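Local coordinates for protein phosphoribosyl-aminoimidazole carboxylase (PDB 3K5I) that probably carboxylates 5-aminoimidazole ribonucleotide at the expense of ATP, giving N5-carboxyaminoimidazole ribonucleotide in purine biosynthesis, as a member of the ATP-grasp family, at residues A[27-32]-A[48-53]; A[36-41]-A[361-366]; A[54-59]-A[69-74]; A[79-84]-A[102-107]; A[87-92]-A[110-115]. All blocks are in the same frame, centred on the assembly; numbering follows the deposited sequence.

Overall arrangement
Interactions 1, 3 and 5 pair neighbouring strands of one parallel sheet, ordered 70-71, 49-54, 26-30, 89-92, 110-111. Interaction 1 lies at its middle, its centre about 9 Å from that of interaction 3 and about 10 Å from that of interaction 5, to which it is joined through G28 and T91. Interaction 4 packs two helices over one side of this sheet. Interaction 2 ties helix 34-46, which connects strands 26-30 and 49-54, to the chain's C-terminal part, and R37 NH1 meets P59 O of interaction 3 at 2.6 Å. The bound ribonucleotide lies among interactions 1, 2 and 3: K365 bonds its phosphate, and the D54 side chain comes within about 5 Å of the ribonucleotide.

Interaction 1: A[27-32]-A[48-53]; sequences VGVLGG and IQVNVL
V27 and I48 open this pairing of parallel strands, and their side chains slant across each other: with CG1 of V27 anti to the backbone N (chi1 180°), CG2 is left beside that N and comes within 3.6 Å of I48 CG2. The same face of the sheet carries V29, whose CG1 is wedged between backbone N and carbonyl carbon (chi1 69°). From there this single branch serves two neighbours, meeting V50 CG1 and V52 CG1, each at 4.0 Å. V52 CG1 also lies 3.7 Å from G32 CA, where the absence of a side chain lets the turn press close to the strand. On the face of L30 and L53 the geometry differs, for these leucines run alongside each other and point the same way, with L30 CD1 3.6 Å from L53 CD2.

Five backbone hydrogen bonds fix the register, alternating in direction as parallel strands require. The first four lie nearly along the C=O axis; the last, G31 N to L53 O (2.8 Å), is more bent, 137° at the hydrogen, as the chain turns away from the strand. Within strand 49-53, NE2 of the partly exposed Q49 donates to a lone pair of N51 OD1. Helix 34-46 links the two strands into a beta-alpha-beta unit; L30 and L53 pack under L83 of helix 77-84, V27 reaches helix 307-315, and strand 89-92 continues the sheet beyond G28.

Interaction 2: A[36-41]-A[361-366]; sequences GRMLVE and HLYSKG. With AIR (5-aminoimidazole ribonucleotide), chain I.
R37 and S364 meet where helix 34-46, which follows the glycine-rich turn of the N-terminal parallel sheet, packs on the end of strand 358-362, the outermost strand, within this chain, of the large antiparallel sheet. From CB the arginine chain sets out with CG anti to the backbone N (chi1 -171°) and stays extended as far as NE. CD passes 4.1 Å from Y363 O. NE has a weak, 3.4 Å bond to a water, and that water donates to L362 O at 2.6 Å, so the link to the strand is indirect. CZ lies 3.8 Å from S364 CB, and NH1 comes closer to the same carbon, 3.2 Å, approaching obliquely. The strong polar partner of NH1 is P59 O, while NH2 makes a weak bond to N44 O of the second subunit, which places the guanidinium at the dimer contact.

The next residue, M38, brings CE loosely within 4.3 Å of Y363 CE2, and a second water joins E41 OE2 to H361 ND1 at the edge of the imidazole, in its plane. Past S364 the loop delivers K365 to the ribonucleotide pocket. Its chain, bent at chi3 (63°), sets NZ 2.8 Å from phosphate oxygen O6 of AIR.

Interaction 3: A[54-59]-A[69-74]; sequences DADNSP and HVTGSF
D54 and T71 form a single parallel bridge, and its backbone bonds are stretched: D54 N donates to V70 O at 3.4 Å and G72 N to D54 O at 3.3 Å, both weak. The carbonyl oxygens D54 O and G72 O come within 3.0 Å of one another, a contact of two acceptors that offers no bond.

Packing comes next. The carboxylate of D54 and the ring of F74 lie side by side and point the same way, their planes 77° apart, with OD2 3.8 Å from CE1. F74 is brought there by a first torsion of 42°, its CG lying between the backbone N and carbonyl carbon. Strand 70-71 is the outermost strand on its side of the parallel sheet; D54 ends strand 49-54, and the chain then leaves through a type II turn from A55 to S58.

Among side-chain polar contacts, T71 OG1 approaches D56 OD1 at the surface, but the modelled separation is so short that its detail is doubtful. D54 OD2 accepts from G32 N, linking the end of strand 49-54 to the glycine-rich turn near the ribonucleotide.

Interaction 4: A[79-84]-A[102-107]; sequences AVRQLA and LEEVAS
R81 and V105 make the tightest packing between helices 77-84 and 99-105, two helices laid over the same face of the N-terminal parallel alpha/beta sheet: R81 CG lies 3.3 Å from V105 CG1. Two further apolar pairs are buried but looser. The side chains of V80 and L102 cross at about a right angle, V80 CG1 to L102 CD2 3.9 Å, close to the strands: L102, like L83 of the first helix, rests on L30. A second small meeting, A84 CB with V105 CG2 at 4.0 Å, lies one turn further along helix 77-84. Both pairs bring only hydrocarbon together.

The outer side is different in character. R81 and E104, each partly exposed, cross at about a right angle, their guanidinium and carboxylate planes turned 40° apart. NH2 and OE2 form a salt bridge at the edge of the guanidinium, but NH2 is modelled too close to its surroundings for the bond length to be trusted. E104 OE2 also has a long, weak ion pair with R77, so its charge is probably shared.

V105 joins the two sides. Its two methyls divide the work, CG2 facing A84 and CG1, anti to its carbonyl carbon (chi1 -70°), turned to R81. The extended arginine chain runs past this methyl, and V105 CG1 sits 3.6 Å above the guanidinium plane, over its centre.

Interaction 5: A[87-92]-A[110-115]; sequences CDVVTA and KIEPSW
T91 holds OG1 anti to its backbone N (chi1 -169°), and this rotation carries the hydroxyl to E112 O, to which it donates at 2.5 Å within the carbonyl plane. V89 reaches the same residue differently: at chi1 54° its CG1 is tucked between backbone N and carbonyl carbon, and CG2 extends to E112 CB, 4.2 Å away. The glutamate chain itself is bent at chi2, and its carboxylate leads off to K268 N, leaving CB and CG for the valine.

Between these side chains run two regular backbone hydrogen bonds, V90 N to K110 O (3.0 Å) and E112 N to V90 O (3.1 Å), with both donors tilted by about 20° from the carbonyl planes. I111 CG2 lies 3.8 Å from V90 O on the opposite face from V89. Toward the start of the pair the strands part, and a water bridges D88 O and K110 N by weak bonds.

The regular pairing ends where the peptide before P113 is cis, consistent with the chain turning away; P113 CD packs 3.7 Å from T91 OG1, a hydroxyl that also bonds H311. A92 N, buried by this contact, has no partner in the model. S114 then caps helix 115-121 through A117 N. Strands 89-92 and 110-111, joined through helix 99-105, make the beta-alpha-beta crossover that closes this flank of the parallel sheet in the preATP-grasp domain.

Interaction 1: A[27-32]-A[48-53]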
# COMPACT_ATOMS: atom_id res chain seq x y z
N VAL A 27 0.80 -14.09 -13.73
CA VAL A 27 1.16 -12.96 -14.57
C VAL A 27 2.68 -12.87 -14.71
O VAL A 27 3.35 -12.92 -13.65
CB VAL A 27 0.72 -11.62 -13.94
CG1 VAL A 27 1.15 -10.53 -14.89
CG2 VAL A 27 -0.83 -11.58 -13.76
N GLY A 28 3.20 -12.78 -15.94
CA GLY A 28 4.65 -12.72 -16.20
C GLY A 28 4.90 -11.25 -16.41
O GLY A 28 4.22 -10.64 -17.27
N VAL A 29 5.83 -10.71 -15.64
CA VAL A 29 6.14 -9.28 -15.85
C VAL A 29 7.56 -9.15 -16.35
O VAL A 29 8.52 -9.56 -15.69
CB VAL A 29 5.90 -8.32 -14.61
CG1 VAL A 29 6.90 -8.59 -13.51
CG2 VAL A 29 6.18 -6.82 -14.99
N LEU A 30 7.71 -8.56 -17.53
CA LEU A 30 9.05 -8.39 -18.06
C LEU A 30 9.72 -7.13 -17.43
O LEU A 30 9.36 -6.02 -17.79
CB LEU A 30 8.85 -8.06 -19.52
CG LEU A 30 9.01 -9.16 -20.57
CD1 LEU A 30 9.41 -10.66 -20.21
CD2 LEU A 30 7.80 -8.81 -21.42
N GLY A 31 10.65 -7.29 -16.54
CA GLY A 31 11.31 -6.15 -15.89
C GLY A 31 10.93 -6.22 -14.40
O GLY A 31 9.79 -6.60 -14.14
N GLY A 32 11.80 -5.91 -13.43
CA GLY A 32 11.37 -6.03 -12.02
C GLY A 32 11.99 -4.95 -11.12
O GLY A 32 12.56 -5.23 -10.06
N ILE A 48 -2.57 -12.84 -6.57
CA ILE A 48 -2.30 -13.21 -7.96
C ILE A 48 -0.79 -13.32 -8.02
O ILE A 48 -0.09 -12.42 -7.60
CB ILE A 48 -2.84 -12.24 -9.01
CG1 ILE A 48 -4.29 -12.66 -9.13
CG2 ILE A 48 -2.13 -12.34 -10.44
CD1 ILE A 48 -5.17 -11.49 -9.22
N GLN A 49 -0.36 -14.46 -8.54
CA GLN A 49 1.03 -14.82 -8.68
C GLN A 49 1.62 -14.06 -9.80
O GLN A 49 1.13 -14.11 -10.94
CB GLN A 49 1.27 -16.29 -9.04
CG GLN A 49 2.72 -16.63 -8.69
CD GLN A 49 3.09 -18.07 -8.91
OE1 GLN A 49 2.66 -18.91 -8.14
NE2 GLN A 49 3.89 -18.37 -9.93
N VAL A 50 2.69 -13.39 -9.40
CA VAL A 50 3.49 -12.63 -10.31
C VAL A 50 4.90 -13.22 -10.52
O VAL A 50 5.74 -13.18 -9.59
CB VAL A 50 3.37 -11.10 -10.10
CG1 VAL A 50 4.26 -10.36 -11.14
CG2 VAL A 50 1.89 -10.67 -10.33
N ASN A 51 5.16 -13.80 -11.71
CA ASN A 51 6.54 -14.30 -11.94
C ASN A 51 7.32 -13.18 -12.60
O ASN A 51 6.92 -12.67 -13.63
CB ASN A 51 6.68 -15.47 -12.89
CG ASN A 51 5.82 -16.59 -12.44
OD1 ASN A 51 5.62 -16.70 -11.25
ND2 ASN A 51 5.21 -17.29 -13.37
N VAL A 52 8.45 -12.77 -12.06
CA VAL A 52 9.18 -11.64 -12.66
C VAL A 52 10.43 -11.92 -13.47
O VAL A 52 11.21 -12.75 -13.10
CB VAL A 52 9.73 -10.88 -11.38
CG1 VAL A 52 10.30 -9.51 -11.64
CG2 VAL A 52 8.65 -10.76 -10.35
N LEU A 53 10.60 -11.23 -14.58
CA LEU A 53 11.84 -11.45 -15.32
C LEU A 53 12.81 -10.26 -15.08
O LEU A 53 12.53 -9.11 -15.45
CB LEU A 53 11.57 -11.67 -16.82
CG LEU A 53 12.81 -11.93 -17.70
CD1 LEU A 53 13.82 -12.97 -17.20
CD2 LEU A 53 12.48 -12.14 -19.18

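Interaction 2: A[36-41]-A[361-366]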
# COMPACT_ATOMS: atom_id res chain seq x y z
N GLY A 36 7.60 -2.68 -11.57
CA GLY A 36 7.26 -4.07 -11.45
C GLY A 36 7.00 -4.19 -10.02
O GLY A 36 6.05 -4.90 -9.71
N ARG A 37 7.74 -3.50 -9.17
CA ARG A 37 7.38 -3.71 -7.74
C ARG A 37 6.02 -3.19 -7.27
O ARG A 37 5.35 -3.72 -6.37
CB ARG A 37 8.51 -3.15 -6.88
CG ARG A 37 8.44 -3.45 -5.39
CD ARG A 37 9.45 -2.57 -4.65
NE ARG A 37 9.44 -2.60 -3.17
CZ ARG A 37 10.38 -3.21 -2.45
NH1 ARG A 37 11.34 -3.90 -3.06
NH2 ARG A 37 10.34 -3.14 -1.13
N MET A 38 5.62 -2.04 -7.79
CA MET A 38 4.35 -1.49 -7.39
C MET A 38 3.30 -2.43 -7.96
O MET A 38 2.26 -2.70 -7.35
CB MET A 38 4.19 -0.03 -7.85
CG MET A 38 4.93 0.73 -6.78
SD MET A 38 5.03 2.51 -6.95
CE MET A 38 6.02 2.62 -8.25
N LEU A 39 3.60 -2.96 -9.13
CA LEU A 39 2.62 -3.91 -9.67
C LEU A 39 2.43 -5.10 -8.71
O LEU A 39 1.29 -5.48 -8.46
CB LEU A 39 2.94 -4.32 -11.12
CG LEU A 39 1.73 -4.97 -11.82
CD1 LEU A 39 0.58 -4.07 -12.32
CD2 LEU A 39 2.17 -5.90 -12.94
N VAL A 40 3.51 -5.68 -8.18
CA VAL A 40 3.47 -6.81 -7.24
C VAL A 40 2.77 -6.35 -5.97
O VAL A 40 1.91 -7.06 -5.46
CB VAL A 40 4.87 -7.42 -6.93
CG1 VAL A 40 4.80 -8.83 -6.18
CG2 VAL A 40 5.57 -7.66 -8.24
N GLU A 41 3.05 -5.17 -5.45
CA GLU A 41 2.20 -4.93 -4.30
C GLU A 41 0.74 -5.15 -4.68
O GLU A 41 -0.06 -5.80 -3.96
CB GLU A 41 2.33 -3.49 -3.88
CG GLU A 41 3.80 -3.12 -3.96
CD GLU A 41 3.99 -1.68 -3.51
OE1 GLU A 41 3.12 -0.86 -3.82
OE2 GLU A 41 4.92 -1.30 -2.78
N HIS A 361 7.80 5.94 -0.38
CA HIS A 361 8.00 4.73 -1.13
C HIS A 361 9.42 4.70 -1.55
O HIS A 361 9.79 5.46 -2.47
CB HIS A 361 7.19 4.80 -2.45
CG HIS A 361 5.71 4.86 -2.24
ND1 HIS A 361 4.89 3.80 -2.57
CD2 HIS A 361 4.90 5.83 -1.73
CE1 HIS A 361 3.64 4.11 -2.25
NE2 HIS A 361 3.62 5.33 -1.73
N LEU A 362 10.20 3.79 -0.97
CA LEU A 362 11.60 3.61 -1.38
C LEU A 362 11.52 2.34 -2.24
O LEU A 362 10.83 1.36 -1.92
CB LEU A 362 12.51 3.28 -0.18
CG LEU A 362 12.61 4.53 0.70
CD1 LEU A 362 13.19 4.27 2.10
CD2 LEU A 362 13.46 5.54 -0.09
N TYR A 363 12.30 2.36 -3.32
CA TYR A 363 12.40 1.27 -4.30
C TYR A 363 13.28 0.04 -4.02
O TYR A 363 13.19 -0.91 -4.82
CB TYR A 363 12.85 1.83 -5.65
CG TYR A 363 11.79 2.83 -6.15
CD1 TYR A 363 12.09 3.75 -7.16
CD2 TYR A 363 10.51 2.88 -5.60
CE1 TYR A 363 11.14 4.71 -7.52
CE2 TYR A 363 9.52 3.84 -6.01
CZ TYR A 363 9.85 4.75 -6.98
OH TYR A 363 8.93 5.71 -7.46
N SER A 364 14.03 -0.00 -2.91
CA SER A 364 14.91 -1.15 -2.61
C SER A 364 15.86 -1.28 -3.84
O SER A 364 16.21 -2.41 -4.22
CB SER A 364 14.14 -2.47 -2.34
OG SER A 364 14.81 -3.30 -1.36
N LYS A 365 16.31 -0.19 -4.47
CA LYS A 365 17.20 -0.25 -5.69
C LYS A 365 18.73 -0.42 -5.63
O LYS A 365 19.45 -0.56 -6.64
CB LYS A 365 16.79 0.80 -6.75
CG LYS A 365 15.56 0.39 -7.59
CD LYS A 365 14.97 1.57 -8.38
CE LYS A 365 16.00 2.10 -9.39
NZ LYS A 365 15.19 3.06 -10.21
N GLY A 366 19.24 -0.36 -4.42
CA GLY A 366 20.68 -0.54 -4.22
C GLY A 366 21.49 0.73 -4.22
O GLY A 366 21.16 1.68 -3.50
N1 AIR I . 11.04 2.13 -15.74
C2 AIR I . 10.70 1.52 -16.91
N3 AIR I . 10.72 2.30 -17.99
C4 AIR I . 11.05 3.53 -17.45
C5 AIR I . 11.26 3.45 -16.08
N6 AIR I . 11.62 4.41 -15.16
C1' AIR I . 11.24 1.63 -14.36
C2' AIR I . 10.95 0.12 -14.19
C3' AIR I . 12.29 -0.33 -14.80
C4' AIR I . 13.23 0.55 -13.98
O4' AIR I . 12.62 1.84 -14.14
O2' AIR I . 10.63 -0.40 -12.89
O3' AIR I . 12.40 -1.73 -14.70
C5' AIR I . 14.63 0.45 -13.40
O5' AIR I . 15.45 1.62 -13.66
P AIR I . 16.99 1.60 -13.17
O6 AIR I . 17.27 2.81 -12.13
O7 AIR I . 17.74 1.73 -14.45
O8 AIR I . 17.22 0.28 -12.48
O HOH W 1 8.47 0.40 -1.80
O HOH W 2 6.61 1.32 -3.52

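Interaction 3: A[54-59]-A[69-74]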
# COMPACT_ATOMS: atom_id res chain seq x y z
N ASP A 54 13.93 -10.51 -14.44
CA ASP A 54 14.92 -9.46 -14.23
C ASP A 54 16.09 -10.01 -13.40
O ASP A 54 16.16 -11.21 -13.16
CB ASP A 54 14.26 -8.25 -13.55
CG ASP A 54 15.11 -6.98 -13.69
OD1 ASP A 54 16.36 -7.07 -13.84
OD2 ASP A 54 14.46 -5.93 -13.68
N ALA A 55 17.01 -9.18 -12.95
CA ALA A 55 18.08 -9.74 -12.13
C ALA A 55 17.54 -10.35 -10.82
O ALA A 55 16.44 -10.08 -10.40
CB ALA A 55 19.06 -8.67 -11.80
N ASP A 56 18.31 -11.22 -10.19
CA ASP A 56 17.86 -11.85 -8.95
C ASP A 56 17.81 -10.81 -7.89
O ASP A 56 18.64 -9.89 -7.88
CB ASP A 56 18.76 -12.96 -8.40
CG ASP A 56 18.57 -14.22 -9.18
OD1 ASP A 56 17.59 -14.38 -9.96
OD2 ASP A 56 19.48 -15.01 -8.93
N ASN A 57 16.86 -11.02 -7.00
CA ASN A 57 16.72 -10.02 -5.96
C ASN A 57 16.38 -8.59 -6.45
O ASN A 57 16.67 -7.58 -5.78
CB ASN A 57 18.02 -9.97 -5.20
CG ASN A 57 17.79 -9.48 -3.80
OD1 ASN A 57 18.43 -8.51 -3.38
ND2 ASN A 57 16.82 -10.09 -3.10
N SER A 58 15.75 -8.48 -7.61
CA SER A 58 15.42 -7.13 -8.02
C SER A 58 14.25 -6.63 -7.17
O SER A 58 13.61 -7.43 -6.45
CB SER A 58 15.18 -7.08 -9.52
OG SER A 58 13.98 -7.75 -9.81
N PRO A 59 13.96 -5.33 -7.27
CA PRO A 59 12.88 -4.69 -6.50
C PRO A 59 11.54 -5.37 -6.34
O PRO A 59 10.94 -5.33 -5.26
CB PRO A 59 12.74 -3.30 -7.07
CG PRO A 59 14.23 -3.03 -7.42
CD PRO A 59 14.66 -4.34 -8.10
N HIS A 69 9.97 -16.92 -10.47
CA HIS A 69 10.67 -15.89 -11.19
C HIS A 69 11.68 -16.53 -12.14
O HIS A 69 12.10 -17.69 -12.02
CB HIS A 69 11.33 -14.95 -10.12
CG HIS A 69 10.36 -14.29 -9.18
ND1 HIS A 69 9.27 -13.57 -9.63
CD2 HIS A 69 10.34 -14.21 -7.82
CE1 HIS A 69 8.61 -13.11 -8.58
NE2 HIS A 69 9.24 -13.48 -7.47
N VAL A 70 12.13 -15.66 -13.03
CA VAL A 70 13.16 -16.05 -13.95
C VAL A 70 14.28 -15.08 -13.82
O VAL A 70 14.09 -13.88 -13.92
CB VAL A 70 12.63 -16.06 -15.36
CG1 VAL A 70 13.71 -16.67 -16.27
CG2 VAL A 70 11.31 -16.89 -15.33
N THR A 71 15.47 -15.62 -13.61
CA THR A 71 16.70 -14.86 -13.52
C THR A 71 17.28 -14.59 -14.94
O THR A 71 17.37 -15.47 -15.78
CB THR A 71 17.68 -15.74 -12.84
OG1 THR A 71 17.14 -16.00 -11.54
CG2 THR A 71 18.99 -15.02 -12.91
N GLY A 72 17.66 -13.35 -15.25
CA GLY A 72 18.15 -13.02 -16.60
C GLY A 72 17.52 -11.66 -16.93
O GLY A 72 16.93 -11.03 -16.04
N SER A 73 17.65 -11.19 -18.17
CA SER A 73 17.12 -9.88 -18.59
C SER A 73 15.92 -9.99 -19.51
O SER A 73 15.76 -11.00 -20.22
CB SER A 73 18.15 -8.97 -19.37
OG SER A 73 17.52 -7.94 -20.15
N PHE A 74 15.15 -8.90 -19.48
CA PHE A 74 13.95 -8.73 -20.31
C PHE A 74 14.33 -8.48 -21.81
O PHE A 74 13.53 -8.55 -22.75
CB PHE A 74 13.09 -7.65 -19.65
CG PHE A 74 13.88 -6.47 -19.14
CD1 PHE A 74 14.38 -6.45 -17.84
CD2 PHE A 74 14.17 -5.41 -19.99
CE1 PHE A 74 15.15 -5.40 -17.37
CE2 PHE A 74 14.98 -4.32 -19.54
CZ PHE A 74 15.44 -4.32 -18.21

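Interaction 4: A[79-84]-A[102-107]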
# COMPACT_ATOMS: atom_id res chain seq x y z
N ALA A 79 15.23 -15.98 -21.97
CA ALA A 79 14.79 -15.65 -20.63
C ALA A 79 13.34 -15.20 -20.83
O ALA A 79 12.44 -15.68 -20.12
CB ALA A 79 15.67 -14.49 -20.13
N VAL A 80 13.15 -14.34 -21.85
CA VAL A 80 11.83 -13.79 -22.26
C VAL A 80 10.86 -15.00 -22.51
O VAL A 80 9.73 -15.03 -22.00
CB VAL A 80 11.87 -12.65 -23.42
CG1 VAL A 80 10.48 -12.28 -23.95
CG2 VAL A 80 12.66 -11.29 -23.18
N ARG A 81 11.34 -16.03 -23.23
CA ARG A 81 10.60 -17.27 -23.59
C ARG A 81 10.30 -18.26 -22.45
O ARG A 81 9.29 -18.92 -22.33
CB ARG A 81 11.46 -17.97 -24.66
CG ARG A 81 10.73 -18.82 -25.68
CD ARG A 81 11.63 -19.67 -26.64
NE ARG A 81 10.76 -20.25 -27.67
CZ ARG A 81 10.48 -19.67 -28.84
NH1 ARG A 81 9.66 -20.27 -29.70
NH2 ARG A 81 11.01 -18.50 -29.18
N GLN A 82 11.26 -18.37 -21.56
CA GLN A 82 11.07 -19.17 -20.39
C GLN A 82 9.94 -18.44 -19.62
O GLN A 82 8.90 -19.02 -19.37
CB GLN A 82 12.36 -19.14 -19.55
CG GLN A 82 12.14 -19.84 -18.23
CD GLN A 82 11.75 -21.28 -18.47
OE1 GLN A 82 12.11 -21.85 -19.50
NE2 GLN A 82 11.01 -21.89 -17.51
N LEU A 83 10.10 -17.17 -19.25
CA LEU A 83 9.00 -16.51 -18.51
C LEU A 83 7.61 -16.79 -19.05
O LEU A 83 6.63 -17.09 -18.35
CB LEU A 83 9.07 -14.99 -18.57
CG LEU A 83 8.00 -14.22 -17.77
CD1 LEU A 83 8.35 -14.13 -16.27
CD2 LEU A 83 7.97 -12.78 -18.35
N ALA A 84 7.54 -16.64 -20.35
CA ALA A 84 6.26 -16.89 -21.02
C ALA A 84 5.71 -18.32 -20.98
O ALA A 84 4.50 -18.56 -21.07
CB ALA A 84 6.49 -16.51 -22.42
N LEU A 102 8.99 -12.23 -27.93
CA LEU A 102 7.53 -12.14 -27.69
C LEU A 102 6.65 -12.52 -28.90
O LEU A 102 5.62 -13.20 -28.73
CB LEU A 102 7.07 -10.76 -27.21
CG LEU A 102 7.37 -10.15 -25.82
CD1 LEU A 102 6.89 -8.68 -25.65
CD2 LEU A 102 6.87 -10.98 -24.65
N GLU A 103 7.05 -12.11 -30.11
CA GLU A 103 6.32 -12.50 -31.32
C GLU A 103 6.47 -14.05 -31.43
O GLU A 103 5.56 -14.78 -31.81
CB GLU A 103 6.96 -11.79 -32.53
CG GLU A 103 6.37 -12.12 -33.94
CD GLU A 103 7.09 -11.38 -35.09
OE1 GLU A 103 8.22 -10.87 -34.78
OE2 GLU A 103 6.55 -11.29 -36.24
N GLU A 104 7.62 -14.59 -31.07
CA GLU A 104 7.83 -16.00 -31.18
C GLU A 104 6.95 -16.81 -30.28
O GLU A 104 6.53 -17.92 -30.63
CB GLU A 104 9.20 -16.36 -30.64
CG GLU A 104 10.01 -17.32 -31.47
CD GLU A 104 11.42 -16.79 -31.54
OE1 GLU A 104 11.86 -16.43 -32.65
OE2 GLU A 104 12.06 -16.66 -30.47
N VAL A 105 6.73 -16.26 -29.09
CA VAL A 105 5.92 -17.01 -28.15
C VAL A 105 4.44 -16.64 -28.09
O VAL A 105 3.70 -17.16 -27.24
CB VAL A 105 6.60 -17.14 -26.78
CG1 VAL A 105 7.80 -18.08 -26.92
CG2 VAL A 105 7.05 -15.76 -26.29
N ALA A 106 4.05 -15.75 -29.01
CA ALA A 106 2.68 -15.27 -29.11
C ALA A 106 1.65 -16.41 -29.11
O ALA A 106 0.52 -16.29 -28.67
CB ALA A 106 2.56 -14.37 -30.29
N SER A 107 2.07 -17.57 -29.59
CA SER A 107 1.22 -18.75 -29.63
C SER A 107 1.08 -19.54 -28.32
O SER A 107 0.21 -20.41 -28.20
CB SER A 107 1.86 -19.68 -30.67
OG SER A 107 2.57 -18.91 -31.63

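Interaction 5: A[87-92]-A[110-115]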
# COMPACT_ATOMS: atom_id res chain seq x y z
N CYS A 87 3.44 -18.71 -17.67
CA CYS A 87 2.53 -17.78 -17.09
C CYS A 87 1.33 -17.59 -18.02
O CYS A 87 1.42 -17.81 -19.22
CB CYS A 87 3.34 -16.49 -16.76
SG CYS A 87 3.43 -15.41 -18.24
N ASP A 88 0.19 -17.22 -17.46
CA ASP A 88 -0.93 -17.03 -18.36
C ASP A 88 -0.98 -15.73 -19.11
O ASP A 88 -1.74 -15.72 -20.06
CB ASP A 88 -2.26 -17.36 -17.73
CG ASP A 88 -2.18 -18.69 -17.04
OD1 ASP A 88 -2.12 -19.78 -17.70
OD2 ASP A 88 -2.04 -18.51 -15.82
N VAL A 89 -0.26 -14.68 -18.72
CA VAL A 89 -0.32 -13.43 -19.49
C VAL A 89 1.02 -12.82 -19.19
O VAL A 89 1.55 -12.85 -18.09
CB VAL A 89 -1.50 -12.47 -19.23
CG1 VAL A 89 -1.59 -12.17 -17.75
CG2 VAL A 89 -1.38 -11.19 -20.07
N VAL A 90 1.59 -12.32 -20.26
CA VAL A 90 2.91 -11.71 -20.10
C VAL A 90 2.78 -10.20 -20.26
O VAL A 90 2.24 -9.72 -21.24
CB VAL A 90 3.92 -12.30 -21.10
CG1 VAL A 90 5.17 -11.40 -21.15
CG2 VAL A 90 4.24 -13.75 -20.66
N THR A 91 3.25 -9.42 -19.31
CA THR A 91 3.11 -7.97 -19.49
C THR A 91 4.48 -7.34 -19.31
O THR A 91 5.48 -8.03 -19.09
CB THR A 91 1.97 -7.34 -18.62
OG1 THR A 91 1.76 -5.98 -19.06
CG2 THR A 91 2.25 -7.40 -17.07
N ALA A 92 4.58 -6.02 -19.40
CA ALA A 92 5.87 -5.38 -19.19
C ALA A 92 5.85 -4.12 -18.35
O ALA A 92 4.94 -3.32 -18.44
CB ALA A 92 6.62 -5.11 -20.49
N LYS A 110 -0.86 -15.25 -23.73
CA LYS A 110 -1.43 -13.97 -24.18
C LYS A 110 -0.40 -12.90 -23.85
O LYS A 110 0.38 -13.05 -22.89
CB LYS A 110 -2.69 -13.55 -23.41
CG LYS A 110 -3.99 -14.29 -23.73
CD LYS A 110 -4.59 -14.75 -22.39
CE LYS A 110 -6.12 -14.94 -22.36
NZ LYS A 110 -6.65 -15.48 -21.05
N ILE A 111 -0.42 -11.83 -24.64
CA ILE A 111 0.56 -10.77 -24.36
C ILE A 111 -0.17 -9.45 -24.23
O ILE A 111 -0.81 -9.03 -25.16
CB ILE A 111 1.73 -10.63 -25.38
CG1 ILE A 111 2.43 -12.00 -25.57
CG2 ILE A 111 2.64 -9.39 -24.97
CD1 ILE A 111 3.19 -12.32 -26.96
N GLU A 112 -0.03 -8.77 -23.11
CA GLU A 112 -0.75 -7.50 -23.02
C GLU A 112 0.09 -6.48 -22.23
O GLU A 112 0.53 -6.73 -21.11
CB GLU A 112 -2.10 -7.76 -22.31
CG GLU A 112 -3.11 -8.73 -22.98
CD GLU A 112 -3.63 -8.28 -24.35
OE1 GLU A 112 -3.25 -7.21 -24.84
OE2 GLU A 112 -4.42 -9.00 -24.99
N PRO A 113 0.29 -5.30 -22.81
CA PRO A 113 -0.20 -4.97 -24.15
C PRO A 113 0.52 -5.73 -25.31
O PRO A 113 1.52 -6.46 -25.17
CB PRO A 113 0.01 -3.44 -24.20
CG PRO A 113 1.29 -3.23 -23.39
CD PRO A 113 1.21 -4.27 -22.27
N SER A 114 0.07 -5.58 -26.54
CA SER A 114 0.72 -6.30 -27.66
C SER A 114 2.20 -6.16 -27.98
O SER A 114 2.73 -5.05 -27.91
CB SER A 114 0.01 -5.92 -28.96
OG SER A 114 0.62 -4.77 -29.48
N TRP A 115 2.87 -7.24 -28.40
CA TRP A 115 4.26 -7.07 -28.75
C TRP A 115 4.51 -6.05 -29.87
O TRP A 115 5.55 -5.39 -29.94
CB TRP A 115 5.01 -8.38 -28.98
CG TRP A 115 4.41 -9.04 -30.17
CD1 TRP A 115 3.48 -10.03 -30.19
CD2 TRP A 115 4.73 -8.74 -31.53
NE1 TRP A 115 3.19 -10.37 -31.49
CE2 TRP A 115 3.95 -9.60 -32.34
CE3 TRP A 115 5.55 -7.79 -32.15
CZ2 TRP A 115 4.01 -9.58 -33.74
CZ3 TRP A 115 5.67 -7.79 -33.53
CH2 TRP A 115 4.88 -8.67 -34.32
O HOH W 3 -2.74 -17.67 -22.53